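Local structure of nucleoside hydrolase, putative (Trypanosoma brucei, 3FZ0) at residues B[128-136]-B[283-291]; B[295-304]-B[333-344]. The protein is a putative nucleoside hydrolase with an alpha/beta fold that binds a calcium ion. The protein carries 2 engineered substitutions. All coordinates share one frame; numbering follows the deposited sequence.

Contact 1 of 2, residues B[128-136]-B[283-291]; sequences VYQLVALGP and DAVAVLVAI. With CA (calcium ion), chain G.
D283 turns its CG anti to the carbonyl carbon (chi1 -66°), which carries its carboxylate to the calcium ion that the L134 carbonyl also reaches, the latter set by the backbone at the end of the strand; chi1 of L134 (-51°) lays its isobutyl group against D283 CB and A286. The metal is bound by L134 O at 2.3 Å and by D283 OD2 at 2.4 Å, so the two oxygens are held close by the cation they share. D283 OD1 stays off the metal and accepts a hydrogen bond of 2.6 Å from a water that is itself a calcium ligand, which fixes the rotation of the carboxylate; two more waters, D14 and D19 complete the site. Behind it, CB of L134 rests on the carboxylate carbon of D283, while its CD2 reaches CB of A286 at 4.0 Å. V132 sends its two methyls to different helix residues: CG1 meets V287 CG2, the two side chains crossing at about a right angle, and CG2 lies 3.7 Å from A290 CB. At the far end the extended chain of Q130 gives a bond from NE2 to A290 O (3.1 Å), tilted from the carbonyl plane; NE2 also bonds to P160 O, and OE1 to R7. Strand and helix run nearly antiparallel, and the N-terminal part of the helix and the C-terminal end of the strand together build the calcium site of the nucleoside hydrolase fold.

Contact 2 of 2, residues B[295-304]-B[333-344]; sequences SVLDSFLTYV and RWRNCNVITKVD
Y303 and R333 cross at about a right angle, the arginine's carbon chain passing over one face of the phenol ring: R333 CG sits 3.7 Å from the centroid of the Y303 ring in a CH-pi contact, while NH1 runs on to a salt bridge with D320. W334 O meets the ring at its edge. N336 CG lies between its backbone N and carbonyl carbon (chi1 66°), turning the amide edge-on to the V304 backbone: OD1 receives V304 N at 3.0 Å on a lone pair, and ND2 gives to V304 O at 3.1 Å and also to L194 O. R335 reaches back, its NH1 on a lone pair of L301 O (2.9 Å), while NE pairs with E325. These groups close one end of an antiparallel strand pair, 296-302 with 337-343, in the mixed sheet, interrupted by classic beta bulges: L297 and D298 both face K342, T341 and K342 face D298, and N336 and C337 face T302. K342 O and D298 O therefore each take two backbone N-H groups. On one face a water bridges S299 OG and N338 OD1, and V296 CG2 touches I340 CD1, the side chains crossing at about a right angle; on that of C337 and V339, V304 packs against both, meeting V339 at a slant.

Contact 1 closes before contact 2 opens along the chain, and their centres lie 15 Å apart. Helix 282-291 of contact 1 is followed in the chain by strand 296-306 of contact 2, and both contacts reach the same mixed sheet: strand 127-133 lies among its parallel strands, 337-343 continues the parallel set beside 203-206, and 296-306 pairs with it antiparallel. The two contacts meet chiefly through V289, whose CG1 packs on V296 CG2 and whose CG2 packs on V343 CG2, each at 3.8 Å. The helix that supplies D283 to the calcium site thus also packs against this strand pair, joining the metal-binding centre to the more peripheral strands.

Contact 1 of 2, residues B[128-136]-B[283-291]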
loop_
_atom_site.group_PDB
_atom_site.type_symbol
_atom_site.label_atom_id
_atom_site.label_comp_id
_atom_site.label_asym_id
_atom_site.label_seq_id
_atom_site.Cartn_x
_atom_site.Cartn_y
_atom_site.Cartn_z
ATOM N N VAL B 128 -7.253 -41.052 1.054
ATOM C CA VAL B 128 -6.603 -39.774 0.903
ATOM C C VAL B 128 -7.561 -38.689 1.402
ATOM O O VAL B 128 -8.780 -38.706 1.117
ATOM C CB VAL B 128 -6.106 -39.547 -0.557
ATOM C CG1 VAL B 128 -7.263 -39.194 -1.504
ATOM C CG2 VAL B 128 -5.077 -38.464 -0.597
ATOM N N TYR B 129 -7.012 -37.768 2.181
ATOM C CA TYR B 129 -7.794 -36.673 2.722
ATOM C C TYR B 129 -7.549 -35.429 1.896
ATOM O O TYR B 129 -6.405 -35.160 1.513
ATOM C CB TYR B 129 -7.402 -36.406 4.168
ATOM C CG TYR B 129 -7.762 -37.527 5.106
ATOM C CD1 TYR B 129 -7.031 -38.717 5.135
ATOM C CD2 TYR B 129 -8.824 -37.398 5.996
ATOM C CE1 TYR B 129 -7.365 -39.759 6.030
ATOM C CE2 TYR B 129 -9.161 -38.436 6.898
ATOM C CZ TYR B 129 -8.447 -39.610 6.900
ATOM O OH TYR B 129 -8.787 -40.636 7.790
ATOM N N GLN B 130 -8.619 -34.679 1.618
ATOM C CA GLN B 130 -8.531 -33.438 0.843
ATOM C C GLN B 130 -9.356 -32.342 1.510
ATOM O O GLN B 130 -10.407 -32.618 2.126
ATOM C CB GLN B 130 -9.045 -33.662 -0.584
ATOM C CG GLN B 130 -8.215 -34.604 -1.396
ATOM C CD GLN B 130 -8.731 -34.786 -2.804
ATOM O OE1 GLN B 130 -9.698 -35.511 -3.036
ATOM N NE2 GLN B 130 -8.075 -34.145 -3.763
ATOM N N LEU B 131 -8.866 -31.109 1.408
ATOM C CA LEU B 131 -9.579 -29.970 1.932
ATOM C C LEU B 131 -9.970 -29.193 0.714
ATOM O O LEU B 131 -9.116 -28.878 -0.107
ATOM C CB LEU B 131 -8.672 -29.129 2.826
ATOM C CG LEU B 131 -9.248 -28.049 3.771
ATOM C CD1 LEU B 131 -8.125 -27.433 4.548
ATOM C CD2 LEU B 131 -9.978 -26.956 3.055
ATOM N N VAL B 132 -11.264 -28.928 0.561
ATOM C CA VAL B 132 -11.740 -28.068 -0.501
ATOM C C VAL B 132 -12.351 -26.833 0.137
ATOM O O VAL B 132 -13.242 -26.962 0.961
ATOM C CB VAL B 132 -12.799 -28.783 -1.317
ATOM C CG1 VAL B 132 -13.217 -27.908 -2.550
ATOM C CG2 VAL B 132 -12.264 -30.151 -1.722
ATOM N N ALA B 133 -11.884 -25.652 -0.231
ATOM C CA ALA B 133 -12.290 -24.409 0.415
ATOM C C ALA B 133 -13.145 -23.632 -0.547
ATOM O O ALA B 133 -12.680 -23.267 -1.641
ATOM C CB ALA B 133 -11.044 -23.555 0.780
ATOM N N LEU B 134 -14.378 -23.335 -0.144
ATOM C CA LEU B 134 -15.329 -22.679 -1.028
ATOM C C LEU B 134 -15.725 -21.286 -0.569
ATOM O O LEU B 134 -16.744 -20.735 -1.028
ATOM C CB LEU B 134 -16.577 -23.544 -1.174
ATOM C CG LEU B 134 -16.358 -25.015 -1.542
ATOM C CD1 LEU B 134 -17.681 -25.778 -1.589
ATOM C CD2 LEU B 134 -15.594 -25.146 -2.874
ATOM N N GLY B 135 -14.954 -20.708 0.332
ATOM C CA GLY B 135 -15.242 -19.359 0.790
ATOM C C GLY B 135 -13.972 -18.607 1.112
ATOM O O GLY B 135 -12.879 -18.984 0.649
ATOM N N PRO B 136 -14.097 -17.506 1.864
ATOM C CA PRO B 136 -12.903 -16.847 2.310
ATOM C C PRO B 136 -12.081 -17.857 3.085
ATOM O O PRO B 136 -12.659 -18.714 3.775
ATOM C CB PRO B 136 -13.450 -15.765 3.233
ATOM C CG PRO B 136 -14.794 -15.458 2.686
ATOM C CD PRO B 136 -15.317 -16.775 2.268
ATOM N N ASP B 283 -18.253 -22.830 -7.089
ATOM C CA ASP B 283 -17.859 -23.841 -6.074
ATOM C C ASP B 283 -18.011 -25.278 -6.554
ATOM O O ASP B 283 -17.241 -26.140 -6.148
ATOM C CB ASP B 283 -18.630 -23.642 -4.781
ATOM C CG ASP B 283 -18.274 -22.347 -4.098
ATOM O OD1 ASP B 283 -17.156 -21.846 -4.310
ATOM O OD2 ASP B 283 -19.111 -21.815 -3.339
ATOM N N ALA B 284 -18.981 -25.542 -7.429
ATOM C CA ALA B 284 -19.181 -26.902 -7.939
ATOM C C ALA B 284 -18.014 -27.301 -8.817
ATOM O O ALA B 284 -17.596 -28.469 -8.817
ATOM C CB ALA B 284 -20.508 -27.037 -8.698
ATOM N N VAL B 285 -17.467 -26.330 -9.552
ATOM C CA VAL B 285 -16.319 -26.591 -10.416
ATOM C C VAL B 285 -15.091 -26.977 -9.560
ATOM O O VAL B 285 -14.319 -27.894 -9.888
ATOM C CB VAL B 285 -16.042 -25.383 -11.393
ATOM C CG1 VAL B 285 -14.823 -25.626 -12.293
ATOM C CG2 VAL B 285 -17.239 -25.101 -12.276
ATOM N N ALA B 286 -14.918 -26.294 -8.438
ATOM C CA ALA B 286 -13.802 -26.574 -7.551
ATOM C C ALA B 286 -13.922 -27.990 -6.962
ATOM O O ALA B 286 -12.949 -28.758 -6.983
ATOM C CB ALA B 286 -13.728 -25.510 -6.435
ATOM N N VAL B 287 -15.097 -28.339 -6.421
ATOM C CA VAL B 287 -15.331 -29.720 -5.950
ATOM C C VAL B 287 -15.044 -30.755 -7.055
ATOM O O VAL B 287 -14.404 -31.774 -6.787
ATOM C CB VAL B 287 -16.757 -29.940 -5.312
ATOM C CG1 VAL B 287 -17.004 -31.395 -5.014
ATOM C CG2 VAL B 287 -16.880 -29.114 -4.012
ATOM N N LEU B 288 -15.466 -30.485 -8.287
ATOM C CA LEU B 288 -15.154 -31.390 -9.386
ATOM C C LEU B 288 -13.641 -31.564 -9.600
ATOM O O LEU B 288 -13.146 -32.692 -9.821
ATOM C CB LEU B 288 -15.817 -30.912 -10.672
ATOM C CG LEU B 288 -15.592 -31.809 -11.884
ATOM C CD1 LEU B 288 -16.482 -33.001 -11.768
ATOM C CD2 LEU B 288 -15.913 -31.014 -13.122
ATOM N N VAL B 289 -12.902 -30.459 -9.531
ATOM C CA VAL B 289 -11.458 -30.514 -9.713
ATOM C C VAL B 289 -10.827 -31.400 -8.643
ATOM O O VAL B 289 -9.932 -32.173 -8.943
ATOM C CB VAL B 289 -10.831 -29.108 -9.773
ATOM C CG1 VAL B 289 -9.311 -29.154 -9.603
ATOM C CG2 VAL B 289 -11.184 -28.448 -11.099
ATOM N N ALA B 290 -11.304 -31.279 -7.404
ATOM C CA ALA B 290 -10.759 -32.034 -6.276
ATOM C C ALA B 290 -10.952 -33.512 -6.426
ATOM O O ALA B 290 -10.072 -34.290 -6.117
ATOM C CB ALA B 290 -11.407 -31.598 -4.983
ATOM N N ILE B 291 -12.123 -33.918 -6.864
ATOM C CA ILE B 291 -12.418 -35.344 -6.861
ATOM C C ILE B 291 -12.244 -36.046 -8.214
ATOM O O ILE B 291 -12.040 -37.252 -8.240
ATOM C CB ILE B 291 -13.738 -35.676 -6.138
ATOM C CG1 ILE B 291 -14.941 -35.069 -6.817
ATOM C CG2 ILE B 291 -13.691 -35.105 -4.740
ATOM C CD1 ILE B 291 -16.157 -34.924 -5.839
HETATM CA CA CA G . -18.827 -20.055 -1.674
HETATM O O HOH W 1 -17.393 -19.432 -3.355
HETATM O O HOH W 2 -18.155 -17.474 -1.259
HETATM O O HOH W 3 -20.395 -18.903 -3.159
#

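Contact 2 of 2, residues B[295-304]-B[333-344]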
loop_
_atom_site.group_PDB
_atom_site.type_symbol
_atom_site.label_atom_id
_atom_site.label_comp_id
_atom_site.label_asym_id
_atom_site.label_seq_id
_atom_site.Cartn_x
_atom_site.Cartn_y
_atom_site.Cartn_z
ATOM N N SER B 295 -10.671 -33.991 -14.942
ATOM C CA SER B 295 -11.483 -32.877 -15.451
ATOM C C SER B 295 -10.668 -31.619 -15.754
ATOM O O SER B 295 -11.185 -30.712 -16.390
ATOM C CB SER B 295 -12.601 -32.513 -14.477
ATOM O OG SER B 295 -12.072 -31.786 -13.380
ATOM N N VAL B 296 -9.426 -31.564 -15.268
ATOM C CA VAL B 296 -8.552 -30.445 -15.544
ATOM C C VAL B 296 -7.960 -30.691 -16.925
ATOM O O VAL B 296 -7.136 -31.555 -17.095
ATOM C CB VAL B 296 -7.437 -30.292 -14.445
ATOM C CG1 VAL B 296 -6.364 -29.269 -14.843
ATOM C CG2 VAL B 296 -8.042 -29.954 -13.084
ATOM N N LEU B 297 -8.403 -29.937 -17.913
ATOM C CA LEU B 297 -7.877 -30.063 -19.277
ATOM C C LEU B 297 -6.596 -29.252 -19.489
ATOM O O LEU B 297 -5.757 -29.620 -20.309
ATOM C CB LEU B 297 -8.939 -29.687 -20.324
ATOM C CG LEU B 297 -10.139 -30.651 -20.476
ATOM C CD1 LEU B 297 -11.142 -30.185 -21.571
ATOM C CD2 LEU B 297 -9.710 -32.174 -20.667
ATOM N N ASP B 298 -6.456 -28.156 -18.744
ATOM C CA ASP B 298 -5.317 -27.258 -18.892
ATOM C C ASP B 298 -5.056 -26.528 -17.594
ATOM O O ASP B 298 -6.003 -26.141 -16.882
ATOM C CB ASP B 298 -5.564 -26.246 -20.016
ATOM C CG ASP B 298 -4.288 -25.795 -20.693
ATOM O OD1 ASP B 298 -3.154 -26.066 -20.190
ATOM O OD2 ASP B 298 -4.412 -25.136 -21.741
ATOM N N SER B 299 -3.770 -26.357 -17.281
ATOM C CA SER B 299 -3.344 -25.585 -16.118
ATOM C C SER B 299 -1.901 -25.089 -16.250
ATOM O O SER B 299 -1.174 -25.453 -17.176
ATOM C CB SER B 299 -3.542 -26.382 -14.826
ATOM O OG SER B 299 -2.762 -27.542 -14.807
ATOM N N PHE B 300 -1.510 -24.218 -15.324
ATOM C CA PHE B 300 -0.199 -23.610 -15.348
ATOM C C PHE B 300 0.387 -23.546 -13.934
ATOM O O PHE B 300 -0.097 -22.797 -13.069
ATOM C CB PHE B 300 -0.234 -22.225 -16.020
ATOM C CG PHE B 300 1.130 -21.599 -16.164
ATOM C CD1 PHE B 300 2.109 -22.207 -16.965
ATOM C CD2 PHE B 300 1.454 -20.428 -15.479
ATOM C CE1 PHE B 300 3.415 -21.645 -17.086
ATOM C CE2 PHE B 300 2.752 -19.860 -15.602
ATOM C CZ PHE B 300 3.727 -20.461 -16.403
ATOM N N LEU B 301 1.411 -24.360 -13.706
ATOM C CA LEU B 301 2.071 -24.420 -12.408
ATOM C C LEU B 301 3.132 -23.329 -12.305
ATOM O O LEU B 301 4.096 -23.303 -13.083
ATOM C CB LEU B 301 2.669 -25.819 -12.191
ATOM C CG LEU B 301 3.533 -26.104 -10.936
ATOM C CD1 LEU B 301 2.802 -25.760 -9.630
ATOM C CD2 LEU B 301 4.067 -27.550 -10.889
ATOM N N THR B 302 2.968 -22.424 -11.344
ATOM C CA THR B 302 3.944 -21.334 -11.169
ATOM C C THR B 302 3.847 -20.767 -9.758
ATOM O O THR B 302 3.185 -21.372 -8.919
ATOM C CB THR B 302 3.729 -20.216 -12.212
ATOM O OG1 THR B 302 4.732 -19.211 -12.047
ATOM C CG2 THR B 302 2.330 -19.600 -12.054
ATOM N N TYR B 303 4.476 -19.609 -9.517
ATOM C CA TYR B 303 4.345 -18.884 -8.253
ATOM C C TYR B 303 3.166 -17.911 -8.279
ATOM O O TYR B 303 3.051 -17.083 -9.188
ATOM C CB TYR B 303 5.614 -18.106 -7.926
ATOM C CG TYR B 303 5.504 -17.305 -6.648
ATOM C CD1 TYR B 303 5.610 -17.936 -5.384
ATOM C CD2 TYR B 303 5.306 -15.914 -6.687
ATOM C CE1 TYR B 303 5.508 -17.212 -4.202
ATOM C CE2 TYR B 303 5.204 -15.173 -5.507
ATOM C CZ TYR B 303 5.299 -15.833 -4.272
ATOM O OH TYR B 303 5.204 -15.109 -3.110
ATOM N N VAL B 304 2.311 -18.030 -7.265
ATOM C CA VAL B 304 1.149 -17.198 -7.083
ATOM C C VAL B 304 1.119 -16.662 -5.651
ATOM O O VAL B 304 1.502 -17.358 -4.692
ATOM C CB VAL B 304 -0.126 -18.019 -7.391
ATOM C CG1 VAL B 304 -1.403 -17.251 -7.084
ATOM C CG2 VAL B 304 -0.105 -18.449 -8.841
ATOM N N ARG B 333 10.991 -17.178 -4.618
ATOM C CA ARG B 333 9.781 -17.835 -5.138
ATOM C C ARG B 333 10.040 -19.307 -5.427
ATOM O O ARG B 333 11.190 -19.748 -5.505
ATOM C CB ARG B 333 9.243 -17.131 -6.390
ATOM C CG ARG B 333 8.934 -15.681 -6.149
ATOM C CD ARG B 333 8.468 -15.017 -7.399
ATOM N NE ARG B 333 8.253 -13.596 -7.207
ATOM C CZ ARG B 333 8.130 -12.737 -8.204
ATOM N NH1 ARG B 333 8.182 -13.174 -9.462
ATOM N NH2 ARG B 333 7.969 -11.436 -7.947
ATOM N N TRP B 334 8.951 -20.053 -5.562
ATOM C CA TRP B 334 8.958 -21.465 -5.957
ATOM C C TRP B 334 7.597 -21.722 -6.579
ATOM O O TRP B 334 6.703 -20.885 -6.442
ATOM C CB TRP B 334 9.240 -22.376 -4.763
ATOM C CG TRP B 334 8.076 -22.630 -3.862
ATOM C CD1 TRP B 334 7.315 -23.754 -3.829
ATOM C CD2 TRP B 334 7.542 -21.753 -2.847
ATOM N NE1 TRP B 334 6.340 -23.640 -2.871
ATOM C CE2 TRP B 334 6.452 -22.428 -2.250
ATOM C CE3 TRP B 334 7.890 -20.470 -2.375
ATOM C CZ2 TRP B 334 5.696 -21.875 -1.213
ATOM C CZ3 TRP B 334 7.131 -19.915 -1.320
ATOM C CH2 TRP B 334 6.047 -20.625 -0.761
ATOM N N ARG B 335 7.434 -22.837 -7.287
ATOM C CA ARG B 335 6.147 -23.139 -7.940
ATOM C C ARG B 335 5.150 -23.704 -6.930
ATOM O O ARG B 335 5.050 -24.933 -6.732
ATOM C CB ARG B 335 6.343 -24.095 -9.114
ATOM C CG ARG B 335 6.964 -23.449 -10.275
ATOM C CD ARG B 335 7.160 -24.346 -11.475
ATOM N NE ARG B 335 8.209 -23.753 -12.319
ATOM C CZ ARG B 335 8.023 -22.758 -13.187
ATOM N NH1 ARG B 335 6.801 -22.243 -13.365
ATOM N NH2 ARG B 335 9.061 -22.284 -13.893
ATOM N N ASN B 336 4.413 -22.800 -6.293
ATOM C CA ASN B 336 3.545 -23.151 -5.180
ATOM C C ASN B 336 2.094 -23.325 -5.529
ATOM O O ASN B 336 1.312 -23.713 -4.662
ATOM C CB ASN B 336 3.642 -22.094 -4.080
ATOM C CG ASN B 336 3.087 -20.736 -4.510
ATOM O OD1 ASN B 336 2.999 -20.434 -5.690
ATOM N ND2 ASN B 336 2.747 -19.902 -3.539
ATOM N N CYS B 337 1.722 -23.032 -6.768
ATOM C CA CYS B 337 0.307 -23.001 -7.127
ATOM C C CYS B 337 0.022 -23.451 -8.563
ATOM O O CYS B 337 0.687 -23.014 -9.499
ATOM C CB CYS B 337 -0.225 -21.604 -6.887
ATOM S SG CYS B 337 -1.935 -21.332 -7.392
ATOM N N ASN B 338 -0.953 -24.341 -8.721
ATOM C CA ASN B 338 -1.404 -24.784 -10.037
ATOM C C ASN B 338 -2.647 -24.000 -10.430
ATOM O O ASN B 338 -3.706 -24.171 -9.841
ATOM C CB ASN B 338 -1.670 -26.286 -10.042
ATOM C CG ASN B 338 -1.786 -26.875 -11.458
ATOM O OD1 ASN B 338 -1.132 -26.416 -12.400
ATOM N ND2 ASN B 338 -2.625 -27.903 -11.600
ATOM N N VAL B 339 -2.487 -23.097 -11.386
ATOM C CA VAL B 339 -3.569 -22.219 -11.835
ATOM C C VAL B 339 -4.348 -23.013 -12.870
ATOM O O VAL B 339 -3.802 -23.305 -13.938
ATOM C CB VAL B 339 -3.003 -20.896 -12.444
ATOM C CG1 VAL B 339 -4.115 -20.014 -12.950
ATOM C CG2 VAL B 339 -2.153 -20.170 -11.386
ATOM N N ILE B 340 -5.585 -23.398 -12.534
ATOM C CA ILE B 340 -6.430 -24.180 -13.432
ATOM C C ILE B 340 -7.001 -23.243 -14.518
ATOM O O ILE B 340 -7.650 -22.245 -14.185
ATOM C CB ILE B 340 -7.603 -24.843 -12.669
ATOM C CG1 ILE B 340 -7.137 -25.519 -11.354
ATOM C CG2 ILE B 340 -8.378 -25.774 -13.584
ATOM C CD1 ILE B 340 -6.117 -26.654 -11.501
ATOM N N THR B 341 -6.785 -23.565 -15.799
ATOM C CA THR B 341 -7.202 -22.658 -16.875
ATOM C C THR B 341 -8.276 -23.210 -17.799
ATOM O O THR B 341 -8.928 -22.439 -18.493
ATOM C CB THR B 341 -6.025 -22.113 -17.704
ATOM O OG1 THR B 341 -5.318 -23.201 -18.294
ATOM C CG2 THR B 341 -5.044 -21.273 -16.805
ATOM N N LYS B 342 -8.438 -24.532 -17.812
ATOM C CA LYS B 342 -9.565 -25.188 -18.462
ATOM C C LYS B 342 -10.066 -26.454 -17.758
ATOM O O LYS B 342 -9.286 -27.366 -17.469
ATOM C CB LYS B 342 -9.299 -25.505 -19.937
ATOM C CG LYS B 342 -10.608 -25.876 -20.623
ATOM C CD LYS B 342 -10.551 -25.764 -22.097
ATOM C CE LYS B 342 -11.928 -26.143 -22.755
ATOM N NZ LYS B 342 -12.995 -25.095 -22.561
ATOM N N VAL B 343 -11.375 -26.480 -17.519
ATOM C CA VAL B 343 -12.087 -27.625 -16.975
ATOM C C VAL B 343 -13.015 -28.237 -18.015
ATOM O O VAL B 343 -13.644 -27.521 -18.808
ATOM C CB VAL B 343 -12.863 -27.248 -15.703
ATOM C CG1 VAL B 343 -13.862 -28.329 -15.299
ATOM C CG2 VAL B 343 -11.867 -27.017 -14.545
ATOM N N ASP B 344 -13.090 -29.572 -18.001
ATOM C CA ASP B 344 -13.905 -30.359 -18.938
ATOM C C ASP B 344 -15.375 -30.086 -18.642
ATOM O O ASP B 344 -15.895 -30.564 -17.637
ATOM C CB ASP B 344 -13.584 -31.833 -18.745
ATOM C CG ASP B 344 -14.216 -32.721 -19.787
ATOM O OD1 ASP B 344 -15.363 -32.473 -20.235
ATOM O OD2 ASP B 344 -13.558 -33.719 -20.155
HETATM O O HOH W 4 -0.040 -27.518 -14.447
#